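Local coordinates for protein adenosine 5'-monophosphoramidase HNT1 (Candida albicans, PDB 6IQ1) that probably hydrolyses adenosine 5'-monophosphoramidates to AMP as a dimeric, zinc-bound member of the histidine triad nucleotide-binding family, at residues D59-S62 against D63-P66. Sequence-based numbering, arbitrary orientation.
Sequences DYLS and DILP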
loop_
_atom_site.group_PDB
_atom_site.type_symbol
_atom_site.label_atom_id
_atom_site.label_comp_id
_atom_site.label_asym_id
_atom_site.label_seq_id
_atom_site.Cartn_x
_atom_site.Cartn_y
_atom_site.Cartn_z
ATOM N N ASP D 59 -15.733 2.512 3.997
ATOM C CA ASP D 59 -16.118 1.102 3.987
ATOM C C ASP D 59 -15.499 0.340 2.814
ATOM O O ASP D 59 -15.294 -0.874 2.916
ATOM C CB ASP D 59 -17.646 0.948 3.993
ATOM C CG ASP D 59 -18.313 1.573 2.770
ATOM O OD1 ASP D 59 -18.060 2.756 2.445
ATOM O OD2 ASP D 59 -19.101 0.860 2.116
ATOM N N TYR D 60 -15.168 1.009 1.715
ATOM C CA TYR D 60 -14.400 0.307 0.696
ATOM C C TYR D 60 -12.929 0.142 1.093
ATOM O O TYR D 60 -12.312 -0.883 0.769
ATOM C CB TYR D 60 -14.517 1.040 -0.634
ATOM C CG TYR D 60 -15.867 0.854 -1.269
ATOM C CD1 TYR D 60 -16.952 1.643 -0.887
ATOM C CD2 TYR D 60 -16.059 -0.109 -2.250
ATOM C CE1 TYR D 60 -18.179 1.477 -1.447
ATOM C CE2 TYR D 60 -17.286 -0.284 -2.832
ATOM C CZ TYR D 60 -18.346 0.508 -2.425
ATOM O OH TYR D 60 -19.577 0.311 -3.003
ATOM N N LEU D 61 -12.354 1.132 1.786
ATOM C CA LEU D 61 -10.969 1.017 2.219
ATOM C C LEU D 61 -10.799 -0.124 3.207
ATOM O O LEU D 61 -9.782 -0.821 3.183
ATOM C CB LEU D 61 -10.500 2.325 2.844
ATOM C CG LEU D 61 -10.349 3.515 1.901
ATOM C CD1 LEU D 61 -9.778 4.706 2.639
ATOM C CD2 LEU D 61 -9.507 3.167 0.694
ATOM N N SER D 62 -11.796 -0.343 4.073
ATOM C CA SER D 62 -11.664 -1.355 5.116
ATOM C C SER D 62 -11.585 -2.758 4.537
ATOM O O SER D 62 -11.002 -3.654 5.159
ATOM C CB SER D 62 -12.837 -1.269 6.088
ATOM O OG SER D 62 -12.672 -0.165 6.956
ATOM N N ASP D 63 -12.153 -2.970 3.353
ATOM C CA ASP D 63 -12.232 -4.298 2.775
ATOM C C ASP D 63 -11.007 -4.666 1.933
ATOM O O ASP D 63 -10.778 -5.856 1.676
ATOM C CB ASP D 63 -13.517 -4.397 1.945
ATOM C CG ASP D 63 -13.711 -5.751 1.336
ATOM O OD1 ASP D 63 -13.797 -6.743 2.083
ATOM O OD2 ASP D 63 -13.767 -5.831 0.096
ATOM N N ILE D 64 -10.190 -3.685 1.550
ATOM C CA ILE D 64 -9.112 -3.930 0.598
ATOM C C ILE D 64 -8.017 -4.812 1.204
ATOM O O ILE D 64 -7.688 -5.876 0.667
ATOM C CB ILE D 64 -8.558 -2.593 0.091
ATOM C CG1 ILE D 64 -9.481 -2.065 -0.990
ATOM C CG2 ILE D 64 -7.108 -2.732 -0.434
ATOM C CD1 ILE D 64 -9.314 -0.610 -1.201
ATOM N N LEU D 65 -7.413 -4.384 2.308
ATOM C CA LEU D 65 -6.300 -5.158 2.855
ATOM C C LEU D 65 -6.677 -6.584 3.289
ATOM O O LEU D 65 -5.835 -7.485 3.118
ATOM C CB LEU D 65 -5.651 -4.376 4.009
ATOM C CG LEU D 65 -5.010 -3.068 3.537
ATOM C CD1 LEU D 65 -4.395 -2.312 4.700
ATOM C CD2 LEU D 65 -3.987 -3.324 2.412
ATOM N N PRO D 66 -7.868 -6.867 3.835
ATOM C CA PRO D 66 -8.222 -8.281 4.026
ATOM C C PRO D 66 -8.281 -9.064 2.721
ATOM O O PRO D 66 -7.903 -10.244 2.695
ATOM C CB PRO D 66 -9.580 -8.203 4.726
ATOM C CG PRO D 66 -9.488 -6.955 5.505
ATOM C CD PRO D 66 -8.785 -5.990 4.586
#
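Helix 58-74 of the HIT domain carries a proline, Pro-66, in its N-terminal half, and residues 59-62 and 63-66 meet where the helix adjusts to it. Pro-66 has no N-H to give to Ser-62 O. Its ring takes the place of the donor instead, with CD 3.3 Å and CG 3.6 Å from Ser-62 O, and the helix is kinked here. The bonds just before the kink are of the i to i-3 kind. Asp-63 N reaches Tyr-60 O at 3.3 Å, a weak bond bent to 143°. Ile-64 N reaches Leu-61 O at 3.3 Å, also weakly but straighter, at 157°. Asp-59 O stays 3.8 Å from Asp-63 N.

Ile-64 reaches back over the preceding turn. Its CG1 lies anti to its own carbonyl carbon (chi1 -80°), which turns that branch back along the helix to 3.5 Å from Tyr-60 O. CD1 meets CD2 of Leu-61 at 4.2 Å, one methyl against another.

The polar ends turn to other partners. Asp-63 OD2 hydrogen-bonds Thr-28 OG1, and Asp-59 forms a salt bridge with Lys-27, which also makes a cation-pi contact with Tyr-60. Ser-62 OG hydrogen-bonds Ser-62 O of the second subunit and, weakly, Asp-58 O of its own helix.

Ser-62 O thus lacks the usual amide donor within its own helix, and by the symmetry of the dimer it probably accepts the hydroxyl of Ser-62 of the second subunit. The proline turn therefore takes part in the dimer interface, while its apolar side is shared between Pro-46 of its own chain, which Ile-64 touches, and the second subunit, where Leu-65 packs on Phe-107.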